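Local coordinates for pyruvate synthase subunit porC (Thermotoga maritima MSB8, PDB 2RAA), which is the gamma chain of pyruvate synthase, the four-subunit enzyme that oxidises pyruvate with CoA to acetyl-CoA and CO2 while reducing ferredoxin, at residues T151-V160 with A192-C202. Numbering follows the deposited sequence.
Sequences TPMLGALVRV and ALRRGYEEVKC
Gly155 and Gly196 face each other where helices 151-160 and 192-199 cross at -44°, their axes only 6.4 Å apart. Neither position leaves room for a side chain: a CB on Gly155 would clash with Leu193 O, and one on Gly196 with Pro152 O. The backbones therefore meet directly through CA-H...O contacts, among them Gly196 CA to Pro152 O at 3.5 Å and, in the reverse sense, Gly155 CA to Leu193 O, also at 3.5 Å. Close-set glycines and CA-H...O contacts of this kind are characteristic of intimate helix crossings. Leu193 fits just as closely, its CD1 lying 3.3 Å from Gly155 CA, while its CB meets Thr151 CG2.

Toward solvent the contact passes to longer side chains. Arg159 starts with CG anti to the backbone N (chi1 176°) and bends at chi2 (75°), which lays CD over the centre of one face of the Tyr197 ring in a CH-pi contact, 3.5 Å from the centroid. Beyond it, NH1 reaches back to the end of helix 192-199, donating to Tyr197 O at 2.9 Å and weakly to Glu198 O. A serine in place of Tyr197 would probably leave the Arg159 methylenes without their aromatic platform and Val158 CG1 without the ring edge it meets.

Past the helix end, Val200 packs its CB 3.9 Å from Ala156 CB, and Cys202, disulfide-bonded to Cys132, follows in edge strand 201-202. Helix 166-176 touches Val158, Leu193 and Tyr197, helix 136-143 adjoins Pro152, and Ala156 and Val160 rest on strands 109-113 and 130-134 of the mixed sheet.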
# COMPACT_ATOMS: atom_id res chain seq x y z
N THR A 151 -2.67 6.97 0.93
CA THR A 151 -3.92 6.61 1.60
C THR A 151 -4.85 5.78 0.72
O THR A 151 -5.39 4.76 1.16
CB THR A 151 -4.64 7.80 2.21
OG1 THR A 151 -3.78 8.42 3.16
CG2 THR A 151 -5.94 7.37 2.96
N PRO A 152 -5.05 6.19 -0.54
CA PRO A 152 -5.80 5.27 -1.39
C PRO A 152 -5.11 3.93 -1.58
O PRO A 152 -5.79 2.90 -1.72
CB PRO A 152 -5.90 6.03 -2.71
CG PRO A 152 -5.77 7.49 -2.34
CD PRO A 152 -4.72 7.45 -1.24
N MSE A 153 -3.78 3.89 -1.60
CA MSE A 153 -3.09 2.59 -1.72
C MSE A 153 -3.37 1.73 -0.48
O MSE A 153 -3.57 0.51 -0.57
CB MSE A 153 -1.61 2.77 -1.96
CG MSE A 153 -1.29 3.33 -3.33
SE MSE A 153 -1.80 2.21 -4.80
CE MSE A 153 -0.24 0.97 -4.80
N LEU A 154 -3.41 2.36 0.68
CA LEU A 154 -3.81 1.62 1.87
C LEU A 154 -5.19 1.04 1.73
O LEU A 154 -5.43 -0.10 2.10
CB LEU A 154 -3.82 2.53 3.09
CG LEU A 154 -2.71 2.34 4.07
CD1 LEU A 154 -2.93 3.36 5.13
CD2 LEU A 154 -2.84 0.93 4.60
N GLY A 155 -6.14 1.85 1.29
CA GLY A 155 -7.50 1.36 1.12
C GLY A 155 -7.58 0.22 0.11
O GLY A 155 -8.22 -0.81 0.35
N ALA A 156 -6.93 0.40 -1.02
CA ALA A 156 -6.75 -0.69 -1.99
C ALA A 156 -6.20 -1.94 -1.34
O ALA A 156 -6.69 -3.03 -1.58
CB ALA A 156 -5.86 -0.28 -3.11
N LEU A 157 -5.18 -1.78 -0.52
CA LEU A 157 -4.55 -2.91 0.17
C LEU A 157 -5.49 -3.69 1.06
O LEU A 157 -5.48 -4.93 1.08
CB LEU A 157 -3.42 -2.39 1.05
CG LEU A 157 -2.48 -3.41 1.70
CD1 LEU A 157 -1.82 -4.38 0.69
CD2 LEU A 157 -1.48 -2.60 2.46
N VAL A 158 -6.25 -2.93 1.84
CA VAL A 158 -7.20 -3.50 2.75
C VAL A 158 -8.24 -4.25 1.95
O VAL A 158 -8.61 -5.36 2.29
CB VAL A 158 -7.83 -2.42 3.61
CG1 VAL A 158 -9.17 -2.91 4.23
CG2 VAL A 158 -6.81 -1.96 4.64
N ARG A 159 -8.70 -3.64 0.87
CA ARG A 159 -9.64 -4.28 -0.02
C ARG A 159 -9.11 -5.60 -0.60
O ARG A 159 -9.77 -6.63 -0.44
CB ARG A 159 -10.07 -3.32 -1.10
CG ARG A 159 -11.00 -3.87 -2.17
CD ARG A 159 -12.43 -4.04 -1.68
NE ARG A 159 -13.22 -4.66 -2.73
CZ ARG A 159 -13.85 -4.02 -3.71
NH1 ARG A 159 -13.82 -2.70 -3.83
NH2 ARG A 159 -14.52 -4.73 -4.61
N VAL A 160 -7.92 -5.63 -1.20
CA VAL A 160 -7.45 -6.89 -1.85
C VAL A 160 -6.87 -7.96 -0.95
O VAL A 160 -6.72 -9.09 -1.39
CB VAL A 160 -6.42 -6.63 -2.96
CG1 VAL A 160 -6.95 -5.57 -3.89
CG2 VAL A 160 -5.02 -6.24 -2.35
N ALA A 192 -10.53 9.42 0.75
CA ALA A 192 -9.41 8.96 -0.07
C ALA A 192 -9.17 7.47 0.20
O ALA A 192 -8.97 6.68 -0.72
CB ALA A 192 -8.16 9.81 0.18
N LEU A 193 -9.25 7.06 1.47
CA LEU A 193 -9.05 5.66 1.82
C LEU A 193 -10.17 4.80 1.21
O LEU A 193 -9.90 3.85 0.51
CB LEU A 193 -8.93 5.46 3.33
CG LEU A 193 -8.80 4.01 3.81
CD1 LEU A 193 -7.34 3.44 3.73
CD2 LEU A 193 -9.32 3.94 5.20
N ARG A 194 -11.42 5.21 1.44
CA ARG A 194 -12.58 4.52 0.91
C ARG A 194 -12.56 4.38 -0.60
O ARG A 194 -12.84 3.30 -1.11
CB ARG A 194 -13.86 5.23 1.33
CG ARG A 194 -14.16 5.20 2.83
CD ARG A 194 -15.61 5.63 3.09
NE ARG A 194 -15.78 6.39 4.34
CZ ARG A 194 -16.06 7.70 4.43
NH1 ARG A 194 -16.21 8.47 3.34
NH2 ARG A 194 -16.20 8.26 5.63
N ARG A 195 -12.27 5.46 -1.33
CA ARG A 195 -12.22 5.39 -2.77
C ARG A 195 -11.11 4.48 -3.31
O ARG A 195 -11.28 3.89 -4.38
CB ARG A 195 -12.17 6.80 -3.42
CG ARG A 195 -13.57 7.47 -3.58
CD ARG A 195 -13.51 8.69 -4.51
NE ARG A 195 -13.07 8.35 -5.88
CZ ARG A 195 -12.56 9.23 -6.76
NH1 ARG A 195 -12.39 10.49 -6.40
NH2 ARG A 195 -12.18 8.84 -7.99
N GLY A 196 -9.96 4.35 -2.63
CA GLY A 196 -8.97 3.35 -3.06
C GLY A 196 -9.53 1.94 -2.78
O GLY A 196 -9.31 0.99 -3.53
N TYR A 197 -10.24 1.80 -1.67
CA TYR A 197 -10.86 0.52 -1.30
C TYR A 197 -11.84 0.10 -2.38
O TYR A 197 -11.70 -0.98 -2.94
CB TYR A 197 -11.58 0.63 0.03
CG TYR A 197 -12.29 -0.61 0.50
CD1 TYR A 197 -13.59 -0.87 0.11
CD2 TYR A 197 -11.69 -1.50 1.37
CE1 TYR A 197 -14.28 -1.98 0.54
CE2 TYR A 197 -12.37 -2.64 1.82
CZ TYR A 197 -13.68 -2.88 1.39
OH TYR A 197 -14.40 -4.00 1.82
N GLU A 198 -12.76 1.00 -2.72
CA GLU A 198 -13.79 0.77 -3.76
C GLU A 198 -13.29 0.57 -5.17
O GLU A 198 -13.79 -0.30 -5.88
CB GLU A 198 -14.74 1.95 -3.78
CG GLU A 198 -15.66 1.99 -2.58
CD GLU A 198 -16.25 3.35 -2.29
OE1 GLU A 198 -16.13 4.31 -3.12
OE2 GLU A 198 -16.84 3.44 -1.19
N GLU A 199 -12.31 1.37 -5.59
CA GLU A 199 -11.92 1.43 -6.98
C GLU A 199 -10.81 0.52 -7.47
O GLU A 199 -10.60 0.41 -8.66
CB GLU A 199 -11.67 2.88 -7.34
CG GLU A 199 -12.99 3.57 -7.71
CD GLU A 199 -13.14 4.98 -7.18
OE1 GLU A 199 -12.29 5.85 -7.52
OE2 GLU A 199 -14.14 5.21 -6.45
N VAL A 200 -10.09 -0.15 -6.58
CA VAL A 200 -9.01 -1.01 -7.02
C VAL A 200 -9.59 -2.12 -7.93
O VAL A 200 -10.66 -2.63 -7.64
CB VAL A 200 -8.28 -1.64 -5.83
CG1 VAL A 200 -9.27 -2.43 -4.92
CG2 VAL A 200 -7.10 -2.52 -6.31
N LYS A 201 -8.91 -2.47 -9.03
CA LYS A 201 -9.38 -3.55 -9.91
C LYS A 201 -8.33 -4.65 -10.01
O LYS A 201 -7.15 -4.37 -10.08
CB LYS A 201 -9.70 -3.05 -11.32
CG LYS A 201 -10.71 -1.91 -11.41
CD LYS A 201 -12.11 -2.29 -10.92
CE LYS A 201 -13.06 -1.08 -11.03
NZ LYS A 201 -14.41 -1.36 -10.44
N CYS A 202 -8.80 -5.89 -10.07
CA CYS A 202 -7.93 -7.05 -10.09
C CYS A 202 -7.97 -7.97 -11.33
O CYS A 202 -9.00 -8.20 -11.94
CB CYS A 202 -8.21 -7.89 -8.85
SG CYS A 202 -7.61 -7.09 -7.39